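Local coordinates for C2 domain protein (Ramazzottius varieornatus, PDB 7DF2) that binds calcium ions at one end of a C2-type beta sandwich and is found specifically in tardigrades, its wider function not established, at residues A[159-164]-A[185-190]; A[40-45]-A[113-118]; A[144-149]-A[180-185]. One frame throughout, in Å; residues are numbered along the deposited sequence. Where two conformers were deposited one is given.

In the fold
After the short strand 37-38 comes strand 41-51, and contact 2 (40-45 with 113-118) closes the first long loop by pairing it with strand 107-119, enclosing strands 70-77 and 96-100. Further on, strand 139-150 enters contact 3 (144-149 with 180-185), which spans the core between the two sheets. The loop after it holds 159-164, which contact 1 lays against 185-190. Contact 2 is complete before the others begin; contacts 1 and 3 cross, since their segments alternate along the chain, and they share R185 on strand 181-190. That strand neighbours 41-51, so contacts 1 and 2 touch, with Y189 OH meeting E44, while M45 packs on L184 between contacts 2 and 3.

Contact 1 of 3, residues A[159-164]-A[185-190]; sequences ENEKVA and RYRWYN
E161 sends its CG away from the backbone N (chi1 -170°) and then bends at chi2, while R187, in the conformer described, bends at chi3, and the two turns bring carboxylate and guanidinium together. OE1 of E161 meets NH2 of R187 at 3.1 Å in a nearly straight, salt-bridged hydrogen bond. The oxygen lies in the guanidinium plane but is approached on its anti side, and the two flat groups stand 82° apart. R187 NH1 turns to the loop backbone: it donates to A164 O at 3.0 Å, reaching it from above the carbonyl plane, and more weakly to E161 O. Arginine suits the place, serving a carboxylate and backbone carbonyls together.

Beside it, the Y189 ring floors the loop. E161 CA sits over one face, 3.7 Å from the Y189 ring centroid, a CH-pi contact, and E161 CB lies 3.5 Å from Y189 CE2. A164 CB comes within 3.5 Å of Y189 CD1; its small methyl allows this close approach next to the guanidinium. At its far end Y189 OH hydrogen-bonds to E44 OE2, and Y189 CE1 lies over one face of the R187 guanidinium. Were Y189 replaced by an alanine, E161 CA and the A164 methyl would probably lose the ring they rest on, and E44 its hydroxyl partner. One water joins E161 N to N190 O, and N160 OD1 accepts from V163 N in an Asx motif at this turn.

R187 NH2 also forms a salt bridge with E44. On the sheet, Y189 and R187 pair through their backbones with R42 and E44 of strand 41-51, whereas W188 turns its CB away from 159-164, hydrogen-bonds N155 O through NE1, and packs on I126 of strand 121-136 and I150 of strand 139-150.

Contact 2 of 3, residues A[40-45]-A[113-118]; sequences FFRIEM and TISRDV
R42 and D117 meet side by side, the arginine gripping the carboxylate side-on with NE and NH1. R42 NE reaches D117 OD1 at 2.7 Å and R42 NH1 reaches D117 OD2 at 3.0 Å, both bonds nearly straight and on the syn sides of the oxygens. The planes are only 24° apart, near enough to coplanar for this grip, though each nitrogen lies 22° out of the carboxylate plane. With chi1 at 177° the R42 chain runs out opposite its own N, and the bend at chi3 turns the NE/NH1 edge of the guanidinium toward D117.

On the other face, V118 CB lies over the F41 ring, 3.8 Å from its centroid, and I43 CD1 reaches V118 CG2 at 3.8 Å. A branched valine gives the ring a compact aliphatic surface. Beneath these side chains runs an antiparallel ladder: F41 with V118, I43 with R116 and M45 with I114 are hydrogen-bonded pairs. R42 with D117 and E44 with S115 are the non-hydrogen-bonded pairs between them. The ladder joins the edge strand 107-119 of one sheet of the C2 sandwich to strand 41-51.

Further out, R197 forms a second salt bridge to D117 OD2 and also holds S115 OG. M45 and I43 turn inward to strand 121-136 of the opposing sheet, touching M128 and I126. R116 leads away to E79, S199 and N201.

Contact 3 of 3, residues A[144-149]-A[180-185]; sequences DNYKCH and SKVYLR
Y146 reaches from strand 139-150 across to V182 and S180. Y146 CB lies 3.5 Å from V182 CG1, and CG is almost as near the same methyl. CG stands anti to the carbonyl carbon (chi1 -50°), which carries the ring along the inside of strand 181-190 with V182 CB over one face. Y146 CD2 also lies against V182 CG1, at 3.8 Å. Farther out, Y146 CE2 approaches S180 O at 3.6 Å, with that oxygen at the ring edge, near its plane, and Y146 CZ is 3.6 Å from S180 OG. At the tip, Y146 OH and S180 OG share a hydrogen bond of 2.7 Å. Tyrosine suits this route, being apolar along its length and polar only at the end; the short serine places its hydroxyl within hydrogen-bonding distance.

Next along, C148 CB, in the conformer described, meets L184 CD1 at 3.8 Å; C148 is a disulfide partner of C172 on strand 170-173. The strand axes approach to 8.0 Å, inclined by 37°: the strands face each other from different sheets of the sandwich. V47 and L50 of strand 41-51 extend the apolar layer around V182.

S180 OG also hydrogen-bonds to D51 O, placing the serine for its tyrosine partner. The chemistry combines a largely nonpolar interior with a buried hydroxyl pair, whose polarity is met within the protein.

Contact 1 of 3, residues A[159-164]-A[185-190]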
loop_
_atom_site.group_PDB
_atom_site.type_symbol
_atom_site.label_atom_id
_atom_site.label_comp_id
_atom_site.label_asym_id
_atom_site.label_seq_id
_atom_site.Cartn_x
_atom_site.Cartn_y
_atom_site.Cartn_z
ATOM N N GLU A 159 10.374 -12.631 15.409
ATOM C CA GLU A 159 10.241 -14.050 15.744
ATOM C C GLU A 159 8.795 -14.521 15.677
ATOM O O GLU A 159 8.525 -15.666 15.292
ATOM C CB GLU A 159 10.808 -14.327 17.140
ATOM C CG GLU A 159 12.140 -15.051 17.140
ATOM C CD GLU A 159 13.249 -14.207 16.553
ATOM O OE1 GLU A 159 13.402 -13.044 16.987
ATOM O OE2 GLU A 159 13.959 -14.705 15.655
ATOM N N ASN A 160 7.853 -13.673 16.077
ATOM C CA ASN A 160 6.450 -14.059 16.090
ATOM C C ASN A 160 5.603 -12.798 16.193
ATOM O O ASN A 160 6.123 -11.690 16.374
ATOM C CB ASN A 160 6.145 -15.029 17.245
ATOM C CG ASN A 160 6.463 -14.440 18.609
ATOM O OD1 ASN A 160 5.883 -13.432 19.019
ATOM N ND2 ASN A 160 7.381 -15.078 19.328
ATOM N N GLU A 161 4.282 -12.993 16.111
ATOM C CA GLU A 161 3.340 -11.872 16.122
ATOM C C GLU A 161 3.453 -11.049 17.396
ATOM O O GLU A 161 3.331 -9.820 17.364
ATOM C CB GLU A 161 1.905 -12.383 15.965
ATOM C CG GLU A 161 0.857 -11.283 15.733
ATOM C CD GLU A 161 0.356 -10.610 17.022
ATOM O OE1 GLU A 161 -0.049 -9.428 16.955
ATOM O OE2 GLU A 161 0.360 -11.245 18.102
ATOM N N LYS A 162 3.670 -11.704 18.532
ATOM C CA LYS A 162 3.557 -10.981 19.792
ATOM C C LYS A 162 4.725 -10.034 20.009
ATOM O O LYS A 162 4.573 -9.020 20.698
ATOM C CB LYS A 162 3.428 -11.968 20.951
ATOM C CG LYS A 162 2.040 -12.586 21.036
ATOM C CD LYS A 162 1.536 -12.685 22.475
ATOM C CE LYS A 162 0.118 -12.120 22.612
ATOM N NZ LYS A 162 -0.274 -11.858 24.034
ATOM N N VAL A 163 5.886 -10.326 19.424
ATOM C CA VAL A 163 7.062 -9.482 19.591
ATOM C C VAL A 163 7.315 -8.570 18.394
ATOM O O VAL A 163 8.239 -7.744 18.442
ATOM C CB VAL A 163 8.311 -10.343 19.877
ATOM C CG1 VAL A 163 8.124 -11.132 21.169
ATOM C CG2 VAL A 163 8.597 -11.281 18.712
ATOM N N ALA A 164 6.524 -8.686 17.327
ATOM C CA ALA A 164 6.769 -7.901 16.124
ATOM C C ALA A 164 6.412 -6.438 16.353
ATOM O O ALA A 164 5.318 -6.128 16.833
ATOM C CB ALA A 164 5.958 -8.461 14.957
ATOM N N ARG A 185 2.846 2.232 7.676
ATOM C CA ARG A 185 3.648 1.464 8.625
ATOM C C ARG A 185 3.544 0.000 8.248
ATOM O O ARG A 185 2.538 -0.433 7.680
ATOM C CB ARG A 185 3.162 1.609 10.073
ATOM C CG ARG A 185 3.110 3.006 10.615
ATOM C CD ARG A 185 2.835 2.957 12.112
ATOM N NE ARG A 185 1.605 2.240 12.456
ATOM C CZ ARG A 185 1.312 1.829 13.688
ATOM N NH1 ARG A 185 2.177 2.047 14.681
ATOM N NH2 ARG A 185 0.167 1.195 13.933
ATOM N N TYR A 186 4.553 -0.786 8.614
ATOM C CA TYR A 186 4.443 -2.215 8.386
ATOM C C TYR A 186 5.000 -2.972 9.575
ATOM O O TYR A 186 5.773 -2.442 10.378
ATOM C CB TYR A 186 5.171 -2.660 7.109
ATOM C CG TYR A 186 6.675 -2.581 7.205
ATOM C CD1 TYR A 186 7.348 -1.408 6.896
ATOM C CD2 TYR A 186 7.429 -3.693 7.590
ATOM C CE1 TYR A 186 8.739 -1.330 6.981
ATOM C CE2 TYR A 186 8.812 -3.624 7.678
ATOM C CZ TYR A 186 9.459 -2.443 7.369
ATOM O OH TYR A 186 10.830 -2.380 7.453
ATOM N N ARG A 187 4.530 -4.218 9.694
ATOM C CA ARG A 187 5.069 -5.237 10.588
ATOM C C ARG A 187 5.312 -6.499 9.773
ATOM O O ARG A 187 4.634 -6.745 8.771
ATOM C CB ARG A 187 4.107 -5.577 11.754
ATOM C CG ARG A 187 4.110 -4.588 12.891
ATOM C CD ARG A 187 3.575 -5.164 14.196
ATOM N NE ARG A 187 2.341 -5.929 14.022
ATOM C CZ ARG A 187 1.917 -6.856 14.878
ATOM N NH1 ARG A 187 2.634 -7.131 15.961
ATOM N NH2 ARG A 187 0.784 -7.512 14.658
ATOM N N TRP A 188 6.266 -7.318 10.211
ATOM C CA TRP A 188 6.332 -8.652 9.639
ATOM C C TRP A 188 7.017 -9.584 10.624
ATOM O O TRP A 188 7.879 -9.167 11.405
ATOM C CB TRP A 188 7.022 -8.697 8.265
ATOM C CG TRP A 188 8.409 -8.124 8.151
ATOM C CD1 TRP A 188 9.104 -7.399 9.084
ATOM C CD2 TRP A 188 9.260 -8.236 7.014
ATOM N NE1 TRP A 188 10.342 -7.049 8.581
ATOM C CE2 TRP A 188 10.459 -7.560 7.315
ATOM C CE3 TRP A 188 9.130 -8.857 5.770
ATOM C CZ2 TRP A 188 11.518 -7.484 6.411
ATOM C CZ3 TRP A 188 10.184 -8.774 4.872
ATOM C CH2 TRP A 188 11.359 -8.095 5.199
ATOM N N TYR A 189 6.620 -10.846 10.562
ATOM C CA TYR A 189 7.001 -11.804 11.589
ATOM C C TYR A 189 6.778 -13.212 11.073
ATOM O O TYR A 189 5.865 -13.471 10.283
ATOM C CB TYR A 189 6.206 -11.592 12.885
ATOM C CG TYR A 189 4.722 -11.384 12.673
ATOM C CD1 TYR A 189 4.198 -10.106 12.463
ATOM C CD2 TYR A 189 3.844 -12.455 12.693
ATOM C CE1 TYR A 189 2.834 -9.921 12.258
ATOM C CE2 TYR A 189 2.491 -12.280 12.500
ATOM C CZ TYR A 189 1.989 -11.007 12.289
ATOM O OH TYR A 189 0.636 -10.865 12.102
ATOM N N ASN A 190 7.614 -14.125 11.557
ATOM C CA ASN A 190 7.457 -15.524 11.215
ATOM C C ASN A 190 6.173 -16.075 11.817
ATOM O O ASN A 190 5.750 -15.679 12.907
ATOM C CB ASN A 190 8.663 -16.317 11.711
ATOM C CG ASN A 190 9.956 -15.846 11.074
ATOM O OD1 ASN A 190 10.117 -15.925 9.864
ATOM N ND2 ASN A 190 10.881 -15.360 11.890
HETATM O O HOH W 1 3.640 -15.592 14.849
#

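Contact 2 of 3, residues A[40-45]-A[113-118]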
loop_
_atom_site.group_PDB
_atom_site.type_symbol
_atom_site.label_atom_id
_atom_site.label_comp_id
_atom_site.label_asym_id
_atom_site.label_seq_id
_atom_site.Cartn_x
_atom_site.Cartn_y
_atom_site.Cartn_z
ATOM N N PHE A 40 8.312 -18.752 6.397
ATOM C CA PHE A 40 6.875 -18.530 6.409
ATOM C C PHE A 40 6.630 -17.329 7.306
ATOM O O PHE A 40 6.975 -17.355 8.491
ATOM C CB PHE A 40 6.148 -19.784 6.902
ATOM C CG PHE A 40 6.577 -21.033 6.184
ATOM C CD1 PHE A 40 7.711 -21.730 6.591
ATOM C CD2 PHE A 40 5.872 -21.482 5.078
ATOM C CE1 PHE A 40 8.125 -22.862 5.914
ATOM C CE2 PHE A 40 6.271 -22.621 4.398
ATOM C CZ PHE A 40 7.401 -23.311 4.819
ATOM N N PHE A 41 6.118 -16.246 6.733
ATOM C CA PHE A 41 5.951 -15.052 7.540
ATOM C C PHE A 41 4.768 -14.245 7.019
ATOM O O PHE A 41 4.268 -14.467 5.913
ATOM C CB PHE A 41 7.237 -14.201 7.583
ATOM C CG PHE A 41 7.837 -13.900 6.229
ATOM C CD1 PHE A 41 8.655 -14.825 5.592
ATOM C CD2 PHE A 41 7.600 -12.681 5.607
ATOM C CE1 PHE A 41 9.226 -14.549 4.353
ATOM C CE2 PHE A 41 8.163 -12.395 4.370
ATOM C CZ PHE A 41 8.975 -13.328 3.738
ATOM N N ARG A 42 4.305 -13.334 7.862
ATOM C CA ARG A 42 3.129 -12.521 7.601
ATOM C C ARG A 42 3.572 -11.071 7.576
ATOM O O ARG A 42 4.432 -10.673 8.364
ATOM C CB ARG A 42 2.069 -12.741 8.688
ATOM C CG ARG A 42 0.805 -11.884 8.552
ATOM C CD ARG A 42 -0.321 -12.553 9.354
ATOM N NE ARG A 42 -0.680 -13.838 8.760
ATOM C CZ ARG A 42 -1.297 -14.818 9.407
ATOM N NH1 ARG A 42 -1.585 -15.951 8.775
ATOM N NH2 ARG A 42 -1.630 -14.661 10.683
ATOM N N ILE A 43 3.026 -10.300 6.639
ATOM C CA ILE A 43 3.294 -8.873 6.522
ATOM C C ILE A 43 1.994 -8.129 6.772
ATOM O O ILE A 43 0.980 -8.432 6.137
ATOM C CB ILE A 43 3.848 -8.503 5.133
ATOM C CG1 ILE A 43 5.110 -9.309 4.829
ATOM C CG2 ILE A 43 4.121 -6.992 5.033
ATOM C CD1 ILE A 43 4.860 -10.444 3.889
ATOM N N GLU A 44 2.030 -7.155 7.678
ATOM C CA GLU A 44 0.904 -6.261 7.920
ATOM C C GLU A 44 1.255 -4.887 7.386
ATOM O O GLU A 44 2.368 -4.395 7.607
ATOM C CB GLU A 44 0.560 -6.183 9.411
ATOM C CG GLU A 44 0.204 -7.539 10.007
ATOM C CD GLU A 44 -0.195 -7.439 11.469
ATOM O OE1 GLU A 44 -0.156 -6.320 12.038
ATOM O OE2 GLU A 44 -0.534 -8.482 12.054
ATOM N N MET A 45 0.316 -4.286 6.659
ATOM C CA MET A 45 0.486 -2.964 6.071
ATOM C C MET A 45 -0.599 -2.056 6.624
ATOM O O MET A 45 -1.791 -2.301 6.410
ATOM C CB MET A 45 0.411 -3.040 4.549
ATOM C CG MET A 45 0.308 -1.695 3.834
ATOM S SD MET A 45 0.163 -2.023 2.057
ATOM C CE MET A 45 -0.155 -0.363 1.444
ATOM N N THR A 113 -5.807 -1.534 7.901
ATOM C CA THR A 113 -4.680 -2.458 7.845
ATOM C C THR A 113 -5.053 -3.686 7.027
ATOM O O THR A 113 -6.173 -4.194 7.151
ATOM C CB THR A 113 -4.261 -2.872 9.266
ATOM O OG1 THR A 113 -3.892 -1.701 9.996
ATOM C CG2 THR A 113 -3.077 -3.832 9.242
ATOM N N ILE A 114 -4.119 -4.145 6.181
ATOM C CA ILE A 114 -4.281 -5.386 5.432
ATOM C C ILE A 114 -3.063 -6.261 5.699
ATOM O O ILE A 114 -2.032 -5.800 6.196
ATOM C CB ILE A 114 -4.471 -5.151 3.916
ATOM C CG1 ILE A 114 -3.275 -4.424 3.315
ATOM C CG2 ILE A 114 -5.759 -4.341 3.645
ATOM C CD1 ILE A 114 -3.350 -4.338 1.779
ATOM N N SER A 115 -3.199 -7.559 5.414
ATOM C CA SER A 115 -2.044 -8.429 5.595
ATOM C C SER A 115 -1.983 -9.491 4.504
ATOM O O SER A 115 -2.969 -9.795 3.825
ATOM C CB SER A 115 -2.021 -9.097 6.980
ATOM O OG SER A 115 -3.095 -10.001 7.120
ATOM N N ARG A 116 -0.781 -10.043 4.345
ATOM C CA ARG A 116 -0.510 -11.063 3.347
ATOM C C ARG A 116 0.665 -11.896 3.821
ATOM O O ARG A 116 1.568 -11.388 4.491
ATOM C CB ARG A 116 -0.200 -10.440 1.980
ATOM C CG ARG A 116 -0.039 -11.477 0.867
ATOM C CD ARG A 116 0.286 -10.826 -0.477
ATOM N NE ARG A 116 0.388 -11.838 -1.524
ATOM C CZ ARG A 116 0.691 -11.578 -2.794
ATOM N NH1 ARG A 116 0.918 -10.328 -3.186
ATOM N NH2 ARG A 116 0.771 -12.569 -3.674
ATOM N N ASP A 117 0.656 -13.177 3.455
ATOM C CA ASP A 117 1.678 -14.110 3.901
ATOM C C ASP A 117 2.605 -14.507 2.763
ATOM O O ASP A 117 2.213 -14.530 1.590
ATOM C CB ASP A 117 1.062 -15.388 4.474
ATOM C CG ASP A 117 0.114 -15.126 5.615
ATOM O OD1 ASP A 117 0.156 -14.022 6.185
ATOM O OD2 ASP A 117 -0.665 -16.038 5.947
ATOM N N VAL A 118 3.830 -14.864 3.139
ATOM C CA VAL A 118 4.804 -15.467 2.238
ATOM C C VAL A 118 5.026 -16.883 2.746
ATOM O O VAL A 118 5.367 -17.075 3.918
ATOM C CB VAL A 118 6.121 -14.681 2.205
ATOM C CG1 VAL A 118 7.189 -15.470 1.456
ATOM C CG2 VAL A 118 5.908 -13.309 1.557
#

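Contact 3 of 3, residues A[144-149]-A[180-185]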
loop_
_atom_site.group_PDB
_atom_site.type_symbol
_atom_site.label_atom_id
_atom_site.label_comp_id
_atom_site.label_asym_id
_atom_site.label_seq_id
_atom_site.Cartn_x
_atom_site.Cartn_y
_atom_site.Cartn_z
ATOM N N ASP A 144 -2.943 9.663 -7.210
ATOM C CA ASP A 144 -1.599 9.144 -7.444
ATOM C C ASP A 144 -1.552 7.655 -7.143
ATOM O O ASP A 144 -2.467 7.083 -6.539
ATOM C CB ASP A 144 -0.533 9.869 -6.614
ATOM C CG ASP A 144 0.697 10.234 -7.451
ATOM O OD1 ASP A 144 1.036 9.433 -8.343
ATOM O OD2 ASP A 144 1.306 11.313 -7.232
ATOM N N ASN A 145 -0.460 7.041 -7.606
ATOM C CA ASN A 145 -0.003 5.734 -7.151
ATOM C C ASN A 145 1.179 5.946 -6.210
ATOM O O ASN A 145 2.001 6.844 -6.416
ATOM C CB ASN A 145 0.424 4.844 -8.325
ATOM C CG ASN A 145 -0.719 4.506 -9.273
ATOM O OD1 ASN A 145 -1.868 4.380 -8.863
ATOM N ND2 ASN A 145 -0.394 4.334 -10.550
ATOM N N TYR A 146 1.272 5.111 -5.178
ATOM C CA TYR A 146 2.314 5.227 -4.164
ATOM C C TYR A 146 2.923 3.849 -3.959
ATOM O O TYR A 146 2.185 2.876 -3.808
ATOM C CB TYR A 146 1.735 5.751 -2.831
ATOM C CG TYR A 146 0.881 6.986 -2.962
ATOM C CD1 TYR A 146 -0.459 6.896 -3.347
ATOM C CD2 TYR A 146 1.398 8.244 -2.678
ATOM C CE1 TYR A 146 -1.244 8.025 -3.474
ATOM C CE2 TYR A 146 0.616 9.391 -2.800
ATOM C CZ TYR A 146 -0.699 9.278 -3.201
ATOM O OH TYR A 146 -1.477 10.415 -3.328
ATOM N N LYS A 147 4.252 3.758 -3.973
ATOM C CA LYS A 147 4.929 2.482 -3.750
ATOM C C LYS A 147 6.100 2.683 -2.806
ATOM O O LYS A 147 6.932 3.572 -3.015
ATOM C CB LYS A 147 5.419 1.863 -5.066
ATOM C CG LYS A 147 6.140 0.526 -4.898
ATOM C CD LYS A 147 6.395 -0.143 -6.245
ATOM C CE LYS A 147 7.618 0.455 -6.938
ATOM N NZ LYS A 147 7.850 -0.167 -8.275
ATOM N N CYS A 148 6.157 1.831 -1.788
ATOM C CA CYS A 148 7.147 1.850 -0.723
ATOM C C CYS A 148 7.645 0.423 -0.553
ATOM O O CYS A 148 6.833 -0.507 -0.507
ATOM C CB CYS A 148 6.506 2.360 0.569
ATOM S SG CYS A 148 7.544 2.434 1.994
ATOM N N HIS A 149 8.962 0.230 -0.477
ATOM C CA HIS A 149 9.501 -1.118 -0.375
ATOM C C HIS A 149 9.842 -1.520 1.053
ATOM O O HIS A 149 10.401 -0.737 1.822
ATOM C CB HIS A 149 10.755 -1.241 -1.239
ATOM C CG HIS A 149 10.485 -1.111 -2.703
ATOM N ND1 HIS A 149 9.601 -1.933 -3.365
ATOM C CD2 HIS A 149 10.982 -0.260 -3.630
ATOM C CE1 HIS A 149 9.565 -1.593 -4.642
ATOM N NE2 HIS A 149 10.394 -0.582 -4.827
ATOM N N SER A 180 2.583 14.793 -2.769
ATOM C CA SER A 180 1.490 14.003 -2.220
ATOM C C SER A 180 2.080 12.773 -1.535
ATOM O O SER A 180 2.911 12.073 -2.118
ATOM C CB SER A 180 0.523 13.596 -3.337
ATOM O OG SER A 180 -0.566 12.856 -2.817
ATOM N N LYS A 181 1.651 12.512 -0.297
ATOM C CA LYS A 181 2.226 11.441 0.505
ATOM C C LYS A 181 1.128 10.567 1.085
ATOM O O LYS A 181 0.104 11.074 1.546
ATOM C CB LYS A 181 3.071 11.983 1.662
ATOM C CG LYS A 181 4.049 13.079 1.259
ATOM C CD LYS A 181 5.317 12.536 0.646
ATOM C CE LYS A 181 6.377 13.643 0.648
ATOM N NZ LYS A 181 7.343 13.550 -0.479
ATOM N N VAL A 182 1.345 9.255 1.060
ATOM C CA VAL A 182 0.594 8.323 1.886
ATOM C C VAL A 182 1.530 7.889 3.004
ATOM O O VAL A 182 2.706 7.596 2.763
ATOM C CB VAL A 182 0.044 7.116 1.103
ATOM C CG1 VAL A 182 1.144 6.220 0.582
ATOM C CG2 VAL A 182 -0.891 6.305 2.019
ATOM N N TYR A 183 1.033 7.911 4.229
ATOM C CA TYR A 183 1.844 7.553 5.379
ATOM C C TYR A 183 1.552 6.108 5.725
ATOM O O TYR A 183 0.386 5.738 5.908
ATOM C CB TYR A 183 1.564 8.477 6.557
ATOM C CG TYR A 183 2.046 9.879 6.254
ATOM C CD1 TYR A 183 1.274 10.735 5.489
ATOM C CD2 TYR A 183 3.294 10.314 6.683
ATOM C CE1 TYR A 183 1.730 12.025 5.163
ATOM C CE2 TYR A 183 3.751 11.596 6.379
ATOM C CZ TYR A 183 2.958 12.442 5.619
ATOM O OH TYR A 183 3.388 13.715 5.306
ATOM N N LEU A 184 2.607 5.299 5.785
ATOM C CA LEU A 184 2.490 3.851 5.921
ATOM C C LEU A 184 3.286 3.358 7.118
ATOM O O LEU A 184 4.282 3.968 7.517
ATOM C CB LEU A 184 3.009 3.131 4.671
ATOM C CG LEU A 184 2.344 3.503 3.354
ATOM C CD1 LEU A 184 3.049 2.806 2.198
ATOM C CD2 LEU A 184 0.867 3.113 3.417
ATOM N N ARG A 185 2.846 2.232 7.676
ATOM C CA ARG A 185 3.648 1.464 8.625
ATOM C C ARG A 185 3.544 0.000 8.248
ATOM O O ARG A 185 2.538 -0.433 7.680
ATOM C CB ARG A 185 3.162 1.609 10.073
ATOM C CG ARG A 185 3.110 3.006 10.615
ATOM C CD ARG A 185 2.835 2.957 12.112
ATOM N NE ARG A 185 1.605 2.240 12.456
ATOM C CZ ARG A 185 1.312 1.829 13.688
ATOM N NH1 ARG A 185 2.177 2.047 14.681
ATOM N NH2 ARG A 185 0.167 1.195 13.933
#